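Local atomic coordinates of hemolysin (Streptococcus suis, PDB entry 3HVN), a protein that probably binds cholesterol-containing host membranes and, after a major change of conformation, assembles there into an oligomeric pore that lyses the cell. Residues Y407-E412 with K427-N432; N452-I457 with D473-L478. The protein carries 1 engineered substitution. All coordinates share one frame; numbering follows the deposited sequence.

Overall arrangement
Both contacts lie in the C-terminal beta-sandwich domain of this cholesterol-dependent cytolysin, about 44 Å (contact 1) and about 41 Å (contact 2) between centres from the centre of the rod-like chain. Each joins the two strands of one hairpin of a four-stranded antiparallel sheet, ordered 422-437, 404-416, 450-460, 468-476, and their centres are about 10 Å apart. Contact 1 closes before contact 2 opens, and strands 404-416 and 450-460 zip the two together: Asn456 N lies 2.8 Å from Asn408 O and His454 N 2.8 Å from Thr410 O, both probable hydrogen bonds. On the buried face, Tyr407 meets Ile457 and Ile409 meets Val455. Lys431's side chain is about 4 Å from a bound heptane-1,2,3-triol.

Contact 1: Y407-E412 with K427-N432; sequences YNITWE and KAWDKN
Strands 404-416 and 422-437 form an antiparallel beta hairpin in the C-terminal beta sandwich, and the second strand is broken here by a type I turn from Trp429 to Asn432. Regular pairing holds at Trp411 and Lys427, a hydrogen-bonded pair in which Trp411 N gives a nearly straight bond (171°) to Lys427 O, and Lys427 N returns a more bent one to Trp411 O. Trp429 N then reaches Ile409 O at 2.8 Å, almost along the C=O axis.

Side chains add to the backbone bonds. At the end of the turn the Asn432 amide stands in for a backbone peptide: its OD1 accepts from Ile409 N at 2.7 Å, and its ND2 gives to Ile409 O at 2.8 Å, approaching from above the carbonyl plane. Ile409 O is thus gripped by two donors, Asn432 ND2 and Trp429 N. Beside the Trp411-Lys427 pair, Thr410, with OG1 anti to its backbone N (chi1 -173°), donates to Lys427 O at 2.6 Å, so that this oxygen is doubly held too.

Apolar and aromatic contacts make up the rest. Tyr407, Ile409 and Trp429 are buried. Ile409 holds CG1 in the crowded position between backbone N and carbonyl carbon, bringing it against Trp429 CB at 3.3 Å. The Trp429 indole meets Tyr407 CB with its CZ3 edge; on the pyrrole side NE1 is hydrogen-bonded to Glu442 OE2, whose OE1 forms a salt bridge with Lys431 NZ of the triol pocket. Ile444 of strand 440-446, in the facing sheet, packs on Ile409, Trp411 and Trp429. Trp411 likewise has CG in the crowded position (chi1 69°), which folds the indole back across the neighbouring strand, where Lys427 CB sits over one face in a CH-pi contact, 3.8 Å from the five-membered-ring centroid.

Contact 2: N452-I457 with D473-L478; sequences NLHVNI and DKDLPL
Lys474 O is the best-held polar atom where strands 450-460 and 468-476 pair as an antiparallel beta hairpin at one edge of the sandwich sheet, gripped by one true hydrogen bond and one CH contact. Val455 N donates to Lys474 O at 2.8 Å, nearly straight at 173°, and His454 CA adds a CA-H...O contact to Lys474 O at 3.4 Å. Lys474 N returns a bond to Val455 O, so this pair is regular; Leu476 N makes a single further bond to Leu453 O at 2.8 Å.

On the polar face, His454 ND1 bonds to Asp475 OD2 at 2.6 Å, meeting that oxygen nearly along its C-O axis, although the oxygen sits 31° out of the ring plane, while NE2 makes only a weak, bent bond (128°) to Asp473 OD1. With CG anti to the backbone N, the imidazole leans across the strand between the two acids, and both carboxylates are turned steeply against it. Two acidic neighbours would be expected to favour a protonated, positively charged ring.

The opposite face carries Leu453, Val455 and Leu476, turned into the sandwich core, where Ile484 of strand 481-487 and Leu395 of strand 376-401 pack on Val455. Val455 CG2 touches Leu476 CD1 at 3.5 Å. Past the strand end, Leu478 CD2 comes back to Leu453 CD2, 3.6 Å away.

Contact 1: Y407-E412 with K427-N432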
ATOM      1  N   TYR A 407     -46.800 -22.462   4.263  1.00 79.59           N
ATOM      2  CA  TYR A 407     -45.498 -21.802   4.260  1.00 82.76           C
ATOM      3  C   TYR A 407     -45.337 -20.915   3.031  1.00 87.12           C
ATOM      4  O   TYR A 407     -45.916 -21.188   1.981  1.00105.24           O
ATOM      5  CB  TYR A 407     -44.363 -22.826   4.336  1.00 93.64           C
ATOM      6  CG  TYR A 407     -43.896 -23.118   5.744  1.00 94.52           C
ATOM      7  CD1 TYR A 407     -44.641 -23.925   6.593  1.00 95.08           C
ATOM      8  CD2 TYR A 407     -42.706 -22.586   6.224  1.00 88.78           C
ATOM      9  CE1 TYR A 407     -44.216 -24.194   7.882  1.00 81.87           C
ATOM     10  CE2 TYR A 407     -42.274 -22.847   7.512  1.00 89.74           C
ATOM     11  CZ  TYR A 407     -43.032 -23.652   8.336  1.00 81.14           C
ATOM     12  OH  TYR A 407     -42.603 -23.915   9.617  1.00 57.55           O
ATOM     13  N   ASN A 408     -44.554 -19.849   3.167  1.00 79.58           N
ATOM     14  CA  ASN A 408     -44.341 -18.915   2.066  1.00 86.81           C
ATOM     15  C   ASN A 408     -43.140 -18.002   2.302  1.00 74.51           C
ATOM     16  O   ASN A 408     -43.274 -16.922   2.879  1.00 53.56           O
ATOM     17  CB  ASN A 408     -45.600 -18.079   1.829  1.00 96.82           C
ATOM     18  CG  ASN A 408     -45.556 -17.317   0.520  1.00106.72           C
ATOM     19  OD1 ASN A 408     -44.683 -17.548  -0.317  1.00107.89           O
ATOM     20  ND2 ASN A 408     -46.503 -16.406   0.333  1.00117.02           N
ATOM     21  N   ILE A 409     -41.969 -18.442   1.852  1.00 88.91           N
ATOM     22  CA  ILE A 409     -40.743 -17.669   2.027  1.00 89.98           C
ATOM     23  C   ILE A 409     -40.109 -17.292   0.687  1.00 76.51           C
ATOM     24  O   ILE A 409     -40.026 -18.116  -0.237  1.00 65.07           O
ATOM     25  CB  ILE A 409     -39.719 -18.414   2.908  1.00 86.35           C
ATOM     26  CG1 ILE A 409     -39.245 -19.693   2.220  1.00 86.01           C
ATOM     27  CG2 ILE A 409     -40.322 -18.739   4.266  1.00 81.83           C
ATOM     28  CD1 ILE A 409     -38.316 -20.533   3.066  1.00116.91           C
ATOM     29  N   THR A 410     -39.659 -16.044   0.591  1.00 82.65           N
ATOM     30  CA  THR A 410     -39.152 -15.517  -0.672  1.00 68.09           C
ATOM     31  C   THR A 410     -37.910 -14.643  -0.499  1.00 60.52           C
ATOM     32  O   THR A 410     -37.584 -14.218   0.608  1.00 62.48           O
ATOM     33  CB  THR A 410     -40.237 -14.700  -1.404  1.00 65.75           C
ATOM     34  OG1 THR A 410     -39.774 -14.343  -2.712  1.00 96.62           O
ATOM     35  CG2 THR A 410     -40.569 -13.437  -0.623  1.00 57.96           C
ATOM     36  N   TRP A 411     -37.224 -14.386  -1.609  1.00 54.95           N
ATOM     37  CA  TRP A 411     -36.049 -13.522  -1.630  1.00 64.80           C
ATOM     38  C   TRP A 411     -35.628 -13.252  -3.074  1.00 79.24           C
ATOM     39  O   TRP A 411     -36.350 -13.592  -4.010  1.00 82.13           O
ATOM     40  CB  TRP A 411     -34.895 -14.156  -0.850  1.00 58.23           C
ATOM     41  CG  TRP A 411     -34.317 -15.371  -1.509  1.00 67.05           C
ATOM     42  CD1 TRP A 411     -33.260 -15.411  -2.371  1.00 75.63           C
ATOM     43  CD2 TRP A 411     -34.765 -16.724  -1.362  1.00 76.24           C
ATOM     44  NE1 TRP A 411     -33.021 -16.704  -2.769  1.00 79.80           N
ATOM     45  CE2 TRP A 411     -33.931 -17.530  -2.163  1.00 80.38           C
ATOM     46  CE3 TRP A 411     -35.788 -17.333  -0.629  1.00 80.44           C
ATOM     47  CZ2 TRP A 411     -34.089 -18.911  -2.253  1.00 66.65           C
ATOM     48  CZ3 TRP A 411     -35.944 -18.705  -0.721  1.00 82.49           C
ATOM     49  CH2 TRP A 411     -35.099 -19.479  -1.526  1.00 68.51           C
ATOM     50  N   GLU A 412     -34.460 -12.642  -3.252  1.00 81.22           N
ATOM     51  CA  GLU A 412     -33.944 -12.365  -4.590  1.00 97.64           C
ATOM     52  C   GLU A 412     -32.440 -12.606  -4.672  1.00106.93           C
ATOM     53  O   GLU A 412     -31.716 -12.401  -3.696  1.00104.59           O
ATOM     54  CB  GLU A 412     -34.288 -10.935  -5.018  1.00 98.83           C
ATOM     55  CG  GLU A 412     -33.814  -9.857  -4.056  1.00107.12           C
ATOM     56  CD  GLU A 412     -34.361  -8.486  -4.408  1.00128.31           C
ATOM     57  OE1 GLU A 412     -35.372  -8.417  -5.139  1.00122.00           O
ATOM     58  OE2 GLU A 412     -33.781  -7.477  -3.954  1.00139.92           O
ATOM     59  N   LYS A 427     -36.899 -14.971  -6.384  1.00 96.72           N
ATOM     60  CA  LYS A 427     -36.781 -16.357  -5.946  1.00 87.79           C
ATOM     61  C   LYS A 427     -37.740 -16.631  -4.792  1.00 89.01           C
ATOM     62  O   LYS A 427     -37.938 -15.781  -3.927  1.00 92.81           O
ATOM     63  CB  LYS A 427     -35.346 -16.670  -5.520  1.00 74.04           C
ATOM     64  CG  LYS A 427     -34.394 -16.959  -6.671  1.00 82.72           C
ATOM     65  CD  LYS A 427     -34.760 -18.255  -7.374  1.00114.43           C
ATOM     66  CE  LYS A 427     -33.663 -18.698  -8.330  1.00131.66           C
ATOM     67  NZ  LYS A 427     -33.391 -17.678  -9.380  1.00139.17           N
ATOM     68  N   ALA A 428     -38.334 -17.819  -4.785  1.00 76.36           N
ATOM     69  CA  ALA A 428     -39.265 -18.201  -3.730  1.00 85.82           C
ATOM     70  C   ALA A 428     -39.111 -19.680  -3.402  1.00 84.34           C
ATOM     71  O   ALA A 428     -38.669 -20.461  -4.244  1.00 88.25           O
ATOM     72  CB  ALA A 428     -40.693 -17.894  -4.147  1.00 89.82           C
ATOM     73  N   TRP A 429     -39.471 -20.067  -2.181  1.00 84.67           N
ATOM     74  CA  TRP A 429     -39.349 -21.469  -1.788  1.00 77.90           C
ATOM     75  C   TRP A 429     -40.186 -22.377  -2.686  1.00 82.91           C
ATOM     76  O   TRP A 429     -41.347 -22.084  -2.972  1.00 88.28           O
ATOM     77  CB  TRP A 429     -39.735 -21.663  -0.321  1.00 80.48           C
ATOM     78  CG  TRP A 429     -39.408 -23.024   0.213  1.00 81.50           C
ATOM     79  CD1 TRP A 429     -38.298 -23.767  -0.063  1.00 79.24           C
ATOM     80  CD2 TRP A 429     -40.188 -23.797   1.134  1.00 75.63           C
ATOM     81  NE1 TRP A 429     -38.343 -24.958   0.619  1.00 77.25           N
ATOM     82  CE2 TRP A 429     -39.492 -25.001   1.362  1.00 71.66           C
ATOM     83  CE3 TRP A 429     -41.409 -23.590   1.784  1.00 81.29           C
ATOM     84  CZ2 TRP A 429     -39.975 -25.991   2.212  1.00 81.98           C
ATOM     85  CZ3 TRP A 429     -41.887 -24.576   2.628  1.00 84.24           C
ATOM     86  CH2 TRP A 429     -41.171 -25.761   2.833  1.00 90.01           C
ATOM     87  N   ASP A 430     -39.588 -23.480  -3.127  1.00 87.11           N
ATOM     88  CA  ASP A 430     -40.247 -24.399  -4.050  1.00 87.84           C
ATOM     89  C   ASP A 430     -41.537 -24.981  -3.476  1.00 90.12           C
ATOM     90  O   ASP A 430     -42.406 -25.434  -4.220  1.00 92.62           O
ATOM     91  CB  ASP A 430     -39.296 -25.528  -4.462  1.00 84.77           C
ATOM     92  CG  ASP A 430     -38.876 -26.397  -3.291  1.00105.77           C
ATOM     93  OD1 ASP A 430     -39.070 -25.977  -2.132  1.00133.83           O
ATOM     94  OD2 ASP A 430     -38.346 -27.503  -3.532  1.00101.98           O
ATOM     95  N   LYS A 431     -41.657 -24.966  -2.153  1.00 92.72           N
ATOM     96  CA  LYS A 431     -42.849 -25.484  -1.492  1.00 88.31           C
ATOM     97  C   LYS A 431     -43.745 -24.349  -1.003  1.00 88.30           C
ATOM     98  O   LYS A 431     -44.676 -24.567  -0.223  1.00 83.74           O
ATOM     99  CB  LYS A 431     -42.465 -26.408  -0.334  1.00 79.66           C
ATOM    100  CG  LYS A 431     -41.562 -27.564  -0.740  1.00 81.69           C
ATOM    101  CD  LYS A 431     -41.321 -28.519   0.418  1.00 95.73           C
ATOM    102  CE  LYS A 431     -40.270 -29.560   0.066  1.00 96.13           C
ATOM    103  NZ  LYS A 431     -38.943 -28.939  -0.208  1.00 90.59           N
ATOM    104  N   ASN A 432     -43.461 -23.137  -1.466  1.00 92.48           N
ATOM    105  CA  ASN A 432     -44.296 -21.989  -1.139  1.00 77.16           C
ATOM    106  C   ASN A 432     -45.757 -22.254  -1.464  1.00 84.57           C
ATOM    107  O   ASN A 432     -46.073 -22.987  -2.402  1.00 77.35           O
ATOM    108  CB  ASN A 432     -43.811 -20.733  -1.866  1.00 70.08           C
ATOM    109  CG  ASN A 432     -42.769 -19.972  -1.076  1.00 71.90           C
ATOM    110  OD1 ASN A 432     -42.378 -20.387   0.014  1.00 85.05           O
ATOM    111  ND2 ASN A 432     -42.318 -18.848  -1.620  1.00 58.61           N
TER

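Contact 2: N452-I457 with D473-L478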
ATOM      1  N   ASN A 452     -32.833  -9.516   0.750  1.00 81.94           N
ATOM      2  CA  ASN A 452     -34.256  -9.224   0.891  1.00100.60           C
ATOM      3  C   ASN A 452     -35.079 -10.475   1.183  1.00 94.41           C
ATOM      4  O   ASN A 452     -36.030 -10.787   0.467  1.00 92.85           O
ATOM      5  CB  ASN A 452     -34.792  -8.517  -0.356  1.00125.68           C
ATOM      6  CG  ASN A 452     -34.191  -7.139  -0.549  1.00155.07           C
ATOM      7  OD1 ASN A 452     -33.267  -6.747   0.162  1.00167.67           O
ATOM      8  ND2 ASN A 452     -34.717  -6.394  -1.515  1.00164.78           N
ATOM      9  N   LEU A 453     -34.702 -11.188   2.239  1.00 88.45           N
ATOM     10  CA  LEU A 453     -35.415 -12.393   2.649  1.00 66.89           C
ATOM     11  C   LEU A 453     -36.722 -12.051   3.352  1.00 74.37           C
ATOM     12  O   LEU A 453     -36.763 -11.169   4.210  1.00 86.94           O
ATOM     13  CB  LEU A 453     -34.539 -13.240   3.574  1.00 67.44           C
ATOM     14  CG  LEU A 453     -35.264 -14.305   4.402  1.00 67.11           C
ATOM     15  CD1 LEU A 453     -35.881 -15.369   3.505  1.00 62.11           C
ATOM     16  CD2 LEU A 453     -34.321 -14.936   5.415  1.00 62.28           C
ATOM     17  N   HIS A 454     -37.789 -12.751   2.984  1.00 66.91           N
ATOM     18  CA  HIS A 454     -39.072 -12.585   3.654  1.00 73.54           C
ATOM     19  C   HIS A 454     -39.733 -13.924   3.964  1.00 74.57           C
ATOM     20  O   HIS A 454     -39.790 -14.819   3.112  1.00 66.73           O
ATOM     21  CB  HIS A 454     -40.019 -11.712   2.831  1.00 68.50           C
ATOM     22  CG  HIS A 454     -41.351 -11.501   3.480  1.00 71.58           C
ATOM     23  ND1 HIS A 454     -41.537 -10.634   4.534  1.00 59.34           N
ATOM     24  CD2 HIS A 454     -42.563 -12.053   3.230  1.00 72.83           C
ATOM     25  CE1 HIS A 454     -42.805 -10.655   4.902  1.00 62.23           C
ATOM     26  NE2 HIS A 454     -43.449 -11.508   4.126  1.00 74.77           N
ATOM     27  N   VAL A 455     -40.236 -14.044   5.189  1.00 67.78           N
ATOM     28  CA  VAL A 455     -40.885 -15.267   5.643  1.00 61.60           C
ATOM     29  C   VAL A 455     -42.337 -15.019   6.040  1.00 58.37           C
ATOM     30  O   VAL A 455     -42.632 -14.144   6.862  1.00 56.62           O
ATOM     31  CB  VAL A 455     -40.139 -15.891   6.838  1.00 68.11           C
ATOM     32  CG1 VAL A 455     -40.904 -17.095   7.373  1.00 31.69           C
ATOM     33  CG2 VAL A 455     -38.726 -16.279   6.433  1.00 48.93           C
ATOM     34  N   ASN A 456     -43.234 -15.798   5.444  1.00 71.79           N
ATOM     35  CA  ASN A 456     -44.659 -15.718   5.742  1.00 77.91           C
ATOM     36  C   ASN A 456     -45.260 -17.105   5.936  1.00 87.47           C
ATOM     37  O   ASN A 456     -45.368 -17.886   4.990  1.00103.53           O
ATOM     38  CB  ASN A 456     -45.398 -14.974   4.626  1.00 83.23           C
ATOM     39  CG  ASN A 456     -46.881 -14.803   4.914  1.00 96.94           C
ATOM     40  OD1 ASN A 456     -47.502 -15.642   5.568  1.00 80.03           O
ATOM     41  ND2 ASN A 456     -47.456 -13.713   4.420  1.00121.85           N
ATOM     42  N   ILE A 457     -45.649 -17.405   7.170  1.00 75.35           N
ATOM     43  CA  ILE A 457     -46.280 -18.678   7.489  1.00 82.42           C
ATOM     44  C   ILE A 457     -47.639 -18.470   8.148  1.00 84.50           C
ATOM     45  O   ILE A 457     -47.776 -17.678   9.089  1.00 84.89           O
ATOM     46  CB  ILE A 457     -45.385 -19.542   8.394  1.00 96.15           C
ATOM     47  CG1 ILE A 457     -44.874 -18.720   9.576  1.00 74.55           C
ATOM     48  CG2 ILE A 457     -44.213 -20.088   7.606  1.00120.16           C
ATOM     49  CD1 ILE A 457     -43.722 -19.362  10.315  1.00 77.74           C
ATOM     50  N   ASP A 473     -45.040 -13.270   9.746  1.00 75.17           N
ATOM     51  CA  ASP A 473     -44.796 -12.536   8.510  1.00 79.49           C
ATOM     52  C   ASP A 473     -43.739 -11.465   8.731  1.00 79.48           C
ATOM     53  O   ASP A 473     -44.031 -10.405   9.287  1.00 97.81           O
ATOM     54  CB  ASP A 473     -46.091 -11.890   8.015  1.00 75.13           C
ATOM     55  CG  ASP A 473     -45.959 -11.314   6.621  1.00 91.80           C
ATOM     56  OD1 ASP A 473     -45.461 -12.030   5.729  1.00 75.32           O
ATOM     57  OD2 ASP A 473     -46.358 -10.148   6.416  1.00104.87           O
ATOM     58  N   LYS A 474     -42.512 -11.734   8.297  1.00 70.85           N
ATOM     59  CA  LYS A 474     -41.418 -10.802   8.559  1.00 57.49           C
ATOM     60  C   LYS A 474     -40.359 -10.748   7.463  1.00 76.01           C
ATOM     61  O   LYS A 474     -40.099 -11.740   6.776  1.00 76.18           O
ATOM     62  CB  LYS A 474     -40.738 -11.135   9.892  1.00 51.76           C
ATOM     63  CG  LYS A 474     -41.610 -10.941  11.121  1.00 79.66           C
ATOM     64  CD  LYS A 474     -40.836 -11.256  12.391  1.00 97.74           C
ATOM     65  CE  LYS A 474     -41.730 -11.196  13.619  1.00112.70           C
ATOM     66  NZ  LYS A 474     -40.997 -11.590  14.854  1.00118.94           N
ATOM     67  N   ASP A 475     -39.756  -9.573   7.311  1.00 84.37           N
ATOM     68  CA  ASP A 475     -38.539  -9.426   6.527  1.00 86.27           C
ATOM     69  C   ASP A 475     -37.381  -9.828   7.428  1.00 79.95           C
ATOM     70  O   ASP A 475     -37.229  -9.291   8.525  1.00 63.39           O
ATOM     71  CB  ASP A 475     -38.359  -7.978   6.070  1.00 83.94           C
ATOM     72  CG  ASP A 475     -39.459  -7.516   5.134  1.00 90.29           C
ATOM     73  OD1 ASP A 475     -39.577  -6.292   4.913  1.00 83.50           O
ATOM     74  OD2 ASP A 475     -40.205  -8.374   4.620  1.00 98.70           O
ATOM     75  N   LEU A 476     -36.569 -10.775   6.975  1.00 77.15           N
ATOM     76  CA  LEU A 476     -35.496 -11.299   7.813  1.00 67.75           C
ATOM     77  C   LEU A 476     -34.112 -11.060   7.224  1.00 72.06           C
ATOM     78  O   LEU A 476     -33.904 -11.220   6.022  1.00 72.02           O
ATOM     79  CB  LEU A 476     -35.700 -12.794   8.070  1.00 57.03           C
ATOM     80  CG  LEU A 476     -36.980 -13.187   8.811  1.00 60.27           C
ATOM     81  CD1 LEU A 476     -37.019 -14.687   9.049  1.00 69.12           C
ATOM     82  CD2 LEU A 476     -37.089 -12.432  10.125  1.00 58.30           C
ATOM     83  N   PRO A 477     -33.158 -10.664   8.081  1.00 70.55           N
ATOM     84  CA  PRO A 477     -31.749 -10.549   7.698  1.00 72.49           C
ATOM     85  C   PRO A 477     -31.176 -11.928   7.400  1.00 79.96           C
ATOM     86  O   PRO A 477     -31.534 -12.893   8.073  1.00 87.12           O
ATOM     87  CB  PRO A 477     -31.088  -9.971   8.955  1.00 60.65           C
ATOM     88  CG  PRO A 477     -32.202  -9.357   9.737  1.00 73.96           C
ATOM     89  CD  PRO A 477     -33.394 -10.212   9.461  1.00 66.24           C
ATOM     90  N   LEU A 478     -30.301 -12.022   6.405  1.00 83.93           N
ATOM     91  CA  LEU A 478     -29.706 -13.304   6.046  1.00 76.44           C
ATOM     92  C   LEU A 478     -28.580 -13.692   6.998  1.00 87.47           C
ATOM     93  O   LEU A 478     -27.418 -13.786   6.599  1.00 98.89           O
ATOM     94  CB  LEU A 478     -29.208 -13.284   4.601  1.00 63.25           C
ATOM     95  CG  LEU A 478     -30.311 -13.345   3.543  1.00 62.35           C
ATOM     96  CD1 LEU A 478     -29.717 -13.314   2.149  1.00 72.01           C
ATOM     97  CD2 LEU A 478     -31.159 -14.593   3.735  1.00 55.53           C
TER